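Long-range contacts in glycoside hydrolase family protein (Novosphingobium sp. PP1Y, PDB 6Q2F), which is an alpha-L-rhamnosidase, a glycoside hydrolase that probably removes alpha-L-rhamnose from rhamnosylated glycosides: residues Pro400-Pro409 with Gly537-Gln545; Thr791-Thr802 with Thr818-Ser829. All blocks are in the same frame, centred on the assembly; numbering follows the deposited sequence.

Overall arrangement
Both contacts belong to the alpha-L-rhamnosidase part of the chain, on the same side of the chain's centre. They follow one another along the chain: interaction 1 closes before interaction 2 opens. Their centres are about 26 Å apart, but their nearest atoms are only about 5 Å apart and do not touch. Helix 543-575 links them. It begins in interaction 1, and its Asp552 is bonded to Ser829 of interaction 2, while Gln545 O is bonded to Asn830. This helix lies in the connection between strands 497-502 and 579-582 of the eight-stranded parallel barrel, whose strands lead into the sodium ligands Asp503 and Glu583. Interaction 2 belongs to a separate mixed sheet. The barrel helix thus borders two neighbouring parts of the enzyme.

Interaction 1: Pro400-Pro409 with Gly537-Gln545; sequences PHDNVTGVDP and GTLVGTREQ
Arg543 and Asp402 form the salt bridge of this contact. Arg543 lies in the first turn of helix 543-575. From CB, the side chain turns with CG anti to the carbonyl carbon, beside the backbone N (chi1 -68°), then runs extended to NE. Arg543 CG grazes Val404 CG2 at 4.2 Å, and CD passes Pro400 O and Asp402 OD1. The guanidinium meets the carboxylate side-on, with the planes 17° apart. Arg543 NE donates to Asp402 OD1 at 2.9 Å, nearly straight at 171°. Arg543 NH2 donates to Asp402 OD2 at 2.8 Å, and both oxygens use their syn lone pairs. Pro400 CG sits over one guanidinium face, off toward the rim, 3.4 Å from Arg543 NE. Leu378 O takes NH1, and Ser319 OG is a second partner of NH2. A leucine here would probably leave Asp402 without its countercharge and Pro400 CG without the flat group beneath it.

Gly406 N and Val407 N donate to Gly541 O and Leu539 O. Gly541 N returns a bond to Val407 O at 2.7 Å. One water donates to Val404 O and accepts from Arg543 N. Leu539 CD2 packs on Val404 CG2. Thr542 and Gln545 form a capping box at the helix start. The ion pair ties Asp402, near the start of segment 400-409, to the helix; using two nitrogens and both oxygens, it fixes how both flat groups are turned.

Interaction 2: Thr791-Thr802 with Thr818-Ser829; sequences TIYLGGSSSHMT and TVVGKAPIATPS
Ile792 and Val819 pair in parallel, as do Tyr793 and Val820, in a beta-alpha-beta unit whose connecting helix is 803-814. The two strands sit side by side in a mixed sheet. Ile792 N donates to Thr818 O at 3.1 Å. Ile792 O receives Val820 N at 2.8 Å, almost straight at 177°. Val820 O then takes Leu794 N. Thr791 OG1 lies 2.9 Å from Thr818 O, with Ile792 O also near. With CG anti to the backbone N (chi1 179°), the Tyr793 ring lies beside Val820, and Tyr793 CD1 touches Val820 CG1. Tyr793 OH is bonded to Gln866 NE2, which also serves Leu794 O. Leu794 CG packs on Val819 CG1.

Beyond the strands, the chain 791-802 turns at Gly795, whose O accepts both Ser798 N and Ser798 OG. The segments then meet again. Ser799 O accepts Ile825 N at 2.7 Å, and this bond lies in the carbonyl plane. Ala826 O accepts Met801 N at 2.9 Å. Met801, a selenomethionine, has its own O bonded to Trp841 NE1 and sets its CB against Pro824 CB. Ser829 OG is bonded to Asp552 and to Thr831 N. Ser829 N closes an ST turn, donating to Thr827 OG1 at 3.0 Å.

Interaction 1: Pro400-Pro409 with Gly537-Gln545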
loop_
_atom_site.group_PDB
_atom_site.type_symbol
_atom_site.label_atom_id
_atom_site.label_comp_id
_atom_site.label_asym_id
_atom_site.label_seq_id
_atom_site.Cartn_x
_atom_site.Cartn_y
_atom_site.Cartn_z
ATOM N N PRO A 400 -21.306 -25.583 0.525
ATOM C CA PRO A 400 -21.935 -26.808 0.039
ATOM C C PRO A 400 -23.331 -26.496 -0.464
ATOM O O PRO A 400 -23.970 -25.527 -0.043
ATOM C CB PRO A 400 -21.971 -27.706 1.278
ATOM C CG PRO A 400 -22.066 -26.744 2.405
ATOM C CD PRO A 400 -21.239 -25.546 1.996
ATOM N N HIS A 401 -23.802 -27.316 -1.396
ATOM C CA HIS A 401 -25.094 -27.088 -2.018
ATOM C C HIS A 401 -26.210 -27.887 -1.352
ATOM O O HIS A 401 -27.219 -28.188 -2.000
ATOM C CB HIS A 401 -25.004 -27.403 -3.510
ATOM C CG HIS A 401 -23.933 -26.627 -4.216
ATOM N ND1 HIS A 401 -23.797 -25.261 -4.083
ATOM C CD2 HIS A 401 -22.944 -27.023 -5.054
ATOM C CE1 HIS A 401 -22.772 -24.848 -4.810
ATOM N NE2 HIS A 401 -22.239 -25.896 -5.410
ATOM N N ASP A 402 -26.068 -28.195 -0.062
ATOM C CA ASP A 402 -26.921 -29.143 0.652
ATOM C C ASP A 402 -28.342 -28.644 0.917
ATOM O O ASP A 402 -29.123 -29.397 1.508
ATOM C CB ASP A 402 -26.262 -29.524 1.980
ATOM C CG ASP A 402 -25.786 -28.314 2.766
ATOM O OD1 ASP A 402 -26.149 -27.173 2.411
ATOM O OD2 ASP A 402 -25.053 -28.511 3.757
ATOM N N ASN A 403 -28.694 -27.417 0.535
ATOM C CA ASN A 403 -30.073 -26.918 0.635
ATOM C C ASN A 403 -30.604 -26.929 2.070
ATOM O O ASN A 403 -31.807 -27.086 2.291
ATOM C CB ASN A 403 -31.014 -27.710 -0.278
ATOM C CG ASN A 403 -30.655 -27.565 -1.745
ATOM O OD1 ASN A 403 -30.287 -28.539 -2.407
ATOM N ND2 ASN A 403 -30.761 -26.342 -2.261
ATOM N N VAL A 404 -29.721 -26.756 3.054
ATOM C CA VAL A 404 -30.150 -26.719 4.446
ATOM C C VAL A 404 -30.653 -25.322 4.796
ATOM O O VAL A 404 -30.343 -24.328 4.137
ATOM C CB VAL A 404 -29.011 -27.154 5.388
ATOM C CG1 VAL A 404 -28.424 -28.484 4.943
ATOM C CG2 VAL A 404 -27.934 -26.111 5.423
ATOM N N THR A 405 -31.448 -25.253 5.855
ATOM C CA THR A 405 -31.892 -23.993 6.433
ATOM C C THR A 405 -31.690 -24.076 7.933
ATOM O O THR A 405 -32.026 -25.090 8.544
ATOM C CB THR A 405 -33.357 -23.705 6.106
ATOM O OG1 THR A 405 -33.478 -23.498 4.693
ATOM C CG2 THR A 405 -33.831 -22.456 6.827
ATOM N N GLY A 406 -31.129 -23.025 8.515
ATOM C CA GLY A 406 -30.821 -23.043 9.930
ATOM C C GLY A 406 -31.903 -22.428 10.788
ATOM O O GLY A 406 -33.095 -22.620 10.525
ATOM N N VAL A 407 -31.489 -21.683 11.816
ATOM C CA VAL A 407 -32.435 -21.054 12.726
ATOM C C VAL A 407 -33.266 -20.020 11.980
ATOM O O VAL A 407 -32.740 -19.221 11.189
ATOM C CB VAL A 407 -31.677 -20.405 13.897
ATOM C CG1 VAL A 407 -32.630 -19.659 14.805
ATOM C CG2 VAL A 407 -30.873 -21.456 14.678
ATOM N N ASP A 408 -34.567 -20.020 12.237
ATOM C CA ASP A 408 -35.431 -18.978 11.700
ATOM C C ASP A 408 -35.101 -17.664 12.394
ATOM O O ASP A 408 -35.164 -17.596 13.626
ATOM C CB ASP A 408 -36.912 -19.341 11.899
ATOM C CG ASP A 408 -37.852 -18.405 11.150
ATOM O OD1 ASP A 408 -37.494 -17.223 10.945
ATOM O OD2 ASP A 408 -38.951 -18.848 10.756
ATOM N N PRO A 409 -34.736 -16.613 11.659
ATOM C CA PRO A 409 -34.416 -15.334 12.319
ATOM C C PRO A 409 -35.537 -14.822 13.207
ATOM O O PRO A 409 -35.272 -14.305 14.300
ATOM C CB PRO A 409 -34.154 -14.376 11.146
ATOM C CG PRO A 409 -34.062 -15.210 9.936
ATOM C CD PRO A 409 -34.653 -16.545 10.194
ATOM N N GLY A 537 -21.039 -19.181 14.241
ATOM C CA GLY A 537 -21.110 -20.457 13.571
ATOM C C GLY A 537 -22.510 -21.001 13.380
ATOM O O GLY A 537 -22.686 -21.935 12.589
ATOM N N THR A 538 -23.510 -20.461 14.076
ATOM C CA THR A 538 -24.862 -21.012 14.003
ATOM C C THR A 538 -25.547 -20.514 12.739
ATOM O O THR A 538 -25.789 -19.313 12.586
ATOM C CB THR A 538 -25.678 -20.637 15.234
ATOM O OG1 THR A 538 -25.143 -21.302 16.379
ATOM C CG2 THR A 538 -27.141 -21.065 15.040
ATOM N N LEU A 539 -25.871 -21.435 11.837
ATOM C CA LEU A 539 -26.574 -21.070 10.617
ATOM C C LEU A 539 -27.920 -20.448 10.953
ATOM O O LEU A 539 -28.695 -21.007 11.727
ATOM C CB LEU A 539 -26.766 -22.297 9.726
ATOM C CG LEU A 539 -27.443 -22.032 8.384
ATOM C CD1 LEU A 539 -26.655 -21.029 7.562
ATOM C CD2 LEU A 539 -27.616 -23.334 7.620
ATOM N N VAL A 540 -28.180 -19.276 10.384
ATOM C CA VAL A 540 -29.459 -18.590 10.498
ATOM C C VAL A 540 -30.032 -18.487 9.097
ATOM O O VAL A 540 -29.357 -17.995 8.189
ATOM C CB VAL A 540 -29.309 -17.196 11.140
ATOM C CG1 VAL A 540 -30.679 -16.547 11.349
ATOM C CG2 VAL A 540 -28.553 -17.298 12.454
ATOM N N GLY A 541 -31.268 -18.959 8.921
ATOM C CA GLY A 541 -31.866 -19.010 7.595
ATOM C C GLY A 541 -31.041 -19.893 6.674
ATOM O O GLY A 541 -30.342 -20.817 7.110
ATOM N N THR A 542 -31.120 -19.608 5.378
ATOM C CA THR A 542 -30.340 -20.366 4.410
ATOM C C THR A 542 -28.870 -19.981 4.508
ATOM O O THR A 542 -28.514 -18.933 5.052
ATOM C CB THR A 542 -30.845 -20.107 2.993
ATOM O OG1 THR A 542 -30.539 -18.758 2.628
ATOM C CG2 THR A 542 -32.372 -20.299 2.926
ATOM N N ARG A 543 -28.005 -20.842 3.962
ATOM C CA ARG A 543 -26.582 -20.512 3.915
ATOM C C ARG A 543 -26.351 -19.184 3.217
ATOM O O ARG A 543 -25.474 -18.407 3.613
ATOM C CB ARG A 543 -25.787 -21.614 3.205
ATOM C CG ARG A 543 -25.701 -22.937 3.947
ATOM C CD ARG A 543 -24.666 -23.849 3.279
ATOM N NE ARG A 543 -24.615 -25.161 3.916
ATOM C CZ ARG A 543 -23.969 -25.408 5.049
ATOM N NH1 ARG A 543 -23.316 -24.429 5.665
ATOM N NH2 ARG A 543 -23.980 -26.631 5.570
ATOM N N GLU A 544 -27.126 -18.910 2.168
ATOM C CA GLU A 544 -26.937 -17.674 1.420
ATOM C C GLU A 544 -27.311 -16.462 2.263
ATOM O O GLU A 544 -26.604 -15.450 2.254
ATOM C CB GLU A 544 -27.745 -17.719 0.120
ATOM C CG GLU A 544 -27.533 -16.509 -0.816
ATOM C CD GLU A 544 -26.077 -16.289 -1.239
ATOM O OE1 GLU A 544 -25.296 -17.263 -1.305
ATOM O OE2 GLU A 544 -25.712 -15.126 -1.509
ATOM N N GLN A 545 -28.417 -16.549 3.010
ATOM C CA GLN A 545 -28.818 -15.447 3.879
ATOM C C GLN A 545 -27.776 -15.172 4.958
ATOM O O GLN A 545 -27.478 -14.014 5.267
ATOM C CB GLN A 545 -30.163 -15.757 4.522
ATOM C CG GLN A 545 -31.357 -15.663 3.608
ATOM C CD GLN A 545 -32.602 -16.195 4.315
ATOM O OE1 GLN A 545 -32.595 -17.305 4.844
ATOM N NE2 GLN A 545 -33.654 -15.385 4.364
HETATM O O HOH W 1 -28.844 -23.218 2.381
#

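Interaction 2: Thr791-Thr802 with Thr818-Ser829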
loop_
_atom_site.group_PDB
_atom_site.type_symbol
_atom_site.label_atom_id
_atom_site.label_comp_id
_atom_site.label_asym_id
_atom_site.label_seq_id
_atom_site.Cartn_x
_atom_site.Cartn_y
_atom_site.Cartn_z
ATOM N N THR A 791 -16.998 6.845 -19.603
ATOM C CA THR A 791 -17.737 5.633 -19.283
ATOM C C THR A 791 -17.310 5.095 -17.925
ATOM O O THR A 791 -16.220 5.395 -17.425
ATOM C CB THR A 791 -17.524 4.553 -20.343
ATOM O OG1 THR A 791 -18.370 3.439 -20.056
ATOM C CG2 THR A 791 -16.081 4.083 -20.303
ATOM N N ILE A 792 -18.196 4.300 -17.339
ATOM C CA ILE A 792 -17.898 3.453 -16.197
ATOM C C ILE A 792 -17.628 2.069 -16.746
ATOM O O ILE A 792 -18.365 1.589 -17.613
ATOM C CB ILE A 792 -19.074 3.416 -15.198
ATOM C CG1 ILE A 792 -19.191 4.740 -14.446
ATOM C CG2 ILE A 792 -18.915 2.254 -14.221
ATOM C CD1 ILE A 792 -20.493 4.888 -13.660
ATOM N N TYR A 793 -16.586 1.425 -16.254
ATOM C CA TYR A 793 -16.302 0.041 -16.606
ATOM C C TYR A 793 -16.588 -0.848 -15.401
ATOM O O TYR A 793 -16.159 -0.539 -14.290
ATOM C CB TYR A 793 -14.852 -0.111 -17.057
ATOM C CG TYR A 793 -14.512 -1.524 -17.405
ATOM C CD1 TYR A 793 -14.845 -2.048 -18.645
ATOM C CD2 TYR A 793 -13.849 -2.345 -16.494
ATOM C CE1 TYR A 793 -14.540 -3.358 -18.978
ATOM C CE2 TYR A 793 -13.540 -3.658 -16.818
ATOM C CZ TYR A 793 -13.896 -4.163 -18.056
ATOM O OH TYR A 793 -13.606 -5.469 -18.386
ATOM N N LEU A 794 -17.314 -1.947 -15.621
ATOM C CA LEU A 794 -17.644 -2.860 -14.523
ATOM C C LEU A 794 -16.563 -3.924 -14.461
ATOM O O LEU A 794 -16.566 -4.872 -15.246
ATOM C CB LEU A 794 -19.025 -3.477 -14.704
ATOM C CG LEU A 794 -20.159 -2.459 -14.809
ATOM C CD1 LEU A 794 -21.467 -3.186 -14.919
ATOM C CD2 LEU A 794 -20.170 -1.521 -13.606
ATOM N N GLY A 795 -15.635 -3.769 -13.521
ATOM C CA GLY A 795 -14.552 -4.722 -13.369
ATOM C C GLY A 795 -14.474 -5.248 -11.953
ATOM O O GLY A 795 -15.471 -5.203 -11.220
ATOM N N GLY A 796 -13.303 -5.749 -11.563
ATOM C CA GLY A 796 -13.113 -6.183 -10.189
ATOM C C GLY A 796 -14.107 -7.259 -9.804
ATOM O O GLY A 796 -14.274 -8.260 -10.505
ATOM N N SER A 797 -14.799 -7.040 -8.686
ATOM C CA SER A 797 -15.767 -7.999 -8.175
ATOM C C SER A 797 -17.205 -7.591 -8.481
ATOM O O SER A 797 -18.129 -8.042 -7.799
ATOM C CB SER A 797 -15.586 -8.174 -6.668
ATOM O OG SER A 797 -15.995 -7.007 -5.976
ATOM N N SER A 798 -17.410 -6.750 -9.491
ATOM C CA SER A 798 -18.707 -6.112 -9.672
ATOM C C SER A 798 -19.759 -7.040 -10.254
ATOM O O SER A 798 -20.923 -6.637 -10.348
ATOM C CB SER A 798 -18.563 -4.875 -10.551
ATOM O OG SER A 798 -18.019 -5.236 -11.792
ATOM N N SER A 799 -19.401 -8.271 -10.624
ATOM C CA SER A 799 -20.432 -9.262 -10.914
ATOM C C SER A 799 -21.353 -9.499 -9.717
ATOM O O SER A 799 -22.479 -9.970 -9.898
ATOM C CB SER A 799 -19.806 -10.582 -11.357
ATOM O OG SER A 799 -19.299 -11.296 -10.249
ATOM N N HIS A 800 -20.905 -9.201 -8.500
ATOM C CA HIS A 800 -21.790 -9.109 -7.351
ATOM C C HIS A 800 -22.008 -7.629 -7.085
ATOM O O HIS A 800 -21.060 -6.905 -6.767
ATOM C CB HIS A 800 -21.207 -9.787 -6.110
ATOM C CG HIS A 800 -21.104 -11.277 -6.215
ATOM N ND1 HIS A 800 -20.293 -11.909 -7.133
ATOM C CD2 HIS A 800 -21.685 -12.260 -5.491
ATOM C CE1 HIS A 800 -20.391 -13.216 -6.981
ATOM N NE2 HIS A 800 -21.228 -13.455 -5.989
HETATM N N MSE A 801 -23.249 -7.189 -7.208
HETATM C CA MSE A 801 -23.562 -5.787 -7.058
HETATM C C MSE A 801 -24.812 -5.598 -6.219
HETATM O O MSE A 801 -25.798 -6.322 -6.343
HETATM C CB MSE A 801 -23.733 -5.133 -8.428
HETATM C CG MSE A 801 -23.909 -3.624 -8.378
HETATM SE SE MSE A 801 -24.193 -2.941 -10.166
HETATM C CE MSE A 801 -22.449 -3.323 -10.893
ATOM N N THR A 802 -24.755 -4.598 -5.364
ATOM C CA THR A 802 -25.837 -4.325 -4.448
ATOM C C THR A 802 -26.924 -3.496 -5.149
ATOM O O THR A 802 -26.688 -2.839 -6.176
ATOM C CB THR A 802 -25.252 -3.628 -3.223
ATOM O OG1 THR A 802 -26.099 -3.829 -2.101
ATOM C CG2 THR A 802 -25.061 -2.154 -3.489
ATOM N N THR A 818 -22.688 6.294 -20.164
ATOM C CA THR A 818 -22.373 5.004 -20.762
ATOM C C THR A 818 -21.724 4.092 -19.732
ATOM O O THR A 818 -20.831 4.520 -18.989
ATOM C CB THR A 818 -21.440 5.185 -21.965
ATOM O OG1 THR A 818 -22.014 6.147 -22.857
ATOM C CG2 THR A 818 -21.224 3.869 -22.695
ATOM N N VAL A 819 -22.174 2.842 -19.691
ATOM C CA VAL A 819 -21.585 1.806 -18.851
ATOM C C VAL A 819 -21.106 0.685 -19.757
ATOM O O VAL A 819 -21.837 0.242 -20.650
ATOM C CB VAL A 819 -22.577 1.250 -17.808
ATOM C CG1 VAL A 819 -22.053 -0.060 -17.215
ATOM C CG2 VAL A 819 -22.827 2.255 -16.730
ATOM N N VAL A 820 -19.867 0.251 -19.544
ATOM C CA VAL A 820 -19.291 -0.892 -20.241
ATOM C C VAL A 820 -19.136 -2.013 -19.228
ATOM O O VAL A 820 -18.396 -1.870 -18.243
ATOM C CB VAL A 820 -17.940 -0.542 -20.874
ATOM C CG1 VAL A 820 -17.342 -1.768 -21.581
ATOM C CG2 VAL A 820 -18.106 0.637 -21.804
ATOM N N GLY A 821 -19.813 -3.121 -19.471
ATOM C CA GLY A 821 -19.701 -4.260 -18.587
ATOM C C GLY A 821 -20.865 -5.199 -18.761
ATOM O O GLY A 821 -21.904 -4.858 -19.324
ATOM N N LYS A 822 -20.689 -6.404 -18.239
ATOM C CA LYS A 822 -21.733 -7.406 -18.293
ATOM C C LYS A 822 -22.583 -7.350 -17.030
ATOM O O LYS A 822 -22.159 -6.854 -15.973
ATOM C CB LYS A 822 -21.132 -8.796 -18.499
ATOM C CG LYS A 822 -20.622 -8.976 -19.931
ATOM C CD LYS A 822 -19.878 -10.281 -20.161
ATOM C CE LYS A 822 -19.435 -10.378 -21.618
ATOM N NZ LYS A 822 -18.499 -11.517 -21.867
ATOM N N ALA A 823 -23.813 -7.836 -17.166
ATOM C CA ALA A 823 -24.781 -7.742 -16.089
ATOM C C ALA A 823 -24.267 -8.451 -14.837
ATOM O O ALA A 823 -23.734 -9.563 -14.928
ATOM C CB ALA A 823 -26.117 -8.350 -16.532
ATOM N N PRO A 824 -24.423 -7.854 -13.657
ATOM C CA PRO A 824 -24.104 -8.579 -12.425
ATOM C C PRO A 824 -25.026 -9.777 -12.260
ATOM O O PRO A 824 -26.120 -9.826 -12.827
ATOM C CB PRO A 824 -24.342 -7.537 -11.337
ATOM C CG PRO A 824 -25.428 -6.701 -11.901
ATOM C CD PRO A 824 -25.092 -6.572 -13.368
ATOM N N ILE A 825 -24.570 -10.750 -11.476
ATOM C CA ILE A 825 -25.298 -12.003 -11.339
ATOM C C ILE A 825 -26.021 -12.117 -10.001
ATOM O O ILE A 825 -26.917 -12.962 -9.875
ATOM C CB ILE A 825 -24.376 -13.225 -11.528
ATOM C CG1 ILE A 825 -23.342 -13.292 -10.414
ATOM C CG2 ILE A 825 -23.668 -13.161 -12.880
ATOM C CD1 ILE A 825 -22.394 -14.452 -10.562
ATOM N N ALA A 826 -25.669 -11.305 -9.009
ATOM C CA ALA A 826 -26.318 -11.417 -7.706
ATOM C C ALA A 826 -26.029 -10.170 -6.885
ATOM O O ALA A 826 -25.071 -9.442 -7.152
ATOM C CB ALA A 826 -25.844 -12.662 -6.945
ATOM N N THR A 827 -26.963 -9.906 -5.785
ATOM C CA THR A 827 -26.427 -8.988 -4.794
ATOM C C THR A 827 -25.711 -9.770 -3.698
ATOM O O THR A 827 -26.109 -10.895 -3.378
ATOM C CB THR A 827 -27.522 -8.138 -4.154
ATOM O OG1 THR A 827 -26.962 -7.403 -3.058
ATOM C CG2 THR A 827 -28.678 -9.006 -3.603
ATOM N N PRO A 828 -24.654 -9.191 -3.120
ATOM C CA PRO A 828 -24.006 -9.816 -1.953
ATOM C C PRO A 828 -24.657 -9.479 -0.620
ATOM O O PRO A 828 -24.234 -10.027 0.409
ATOM C CB PRO A 828 -22.591 -9.233 -2.001
ATOM C CG PRO A 828 -22.833 -7.844 -2.494
ATOM C CD PRO A 828 -23.923 -7.989 -3.568
ATOM N N SER A 829 -25.647 -8.590 -0.607
ATOM C CA SER A 829 -26.200 -8.018 0.614
ATOM C C SER A 829 -27.635 -8.491 0.841
ATOM O O SER A 829 -28.340 -8.870 -0.095
ATOM C CB SER A 829 -26.154 -6.486 0.538
ATOM O OG SER A 829 -26.808 -5.886 1.639
#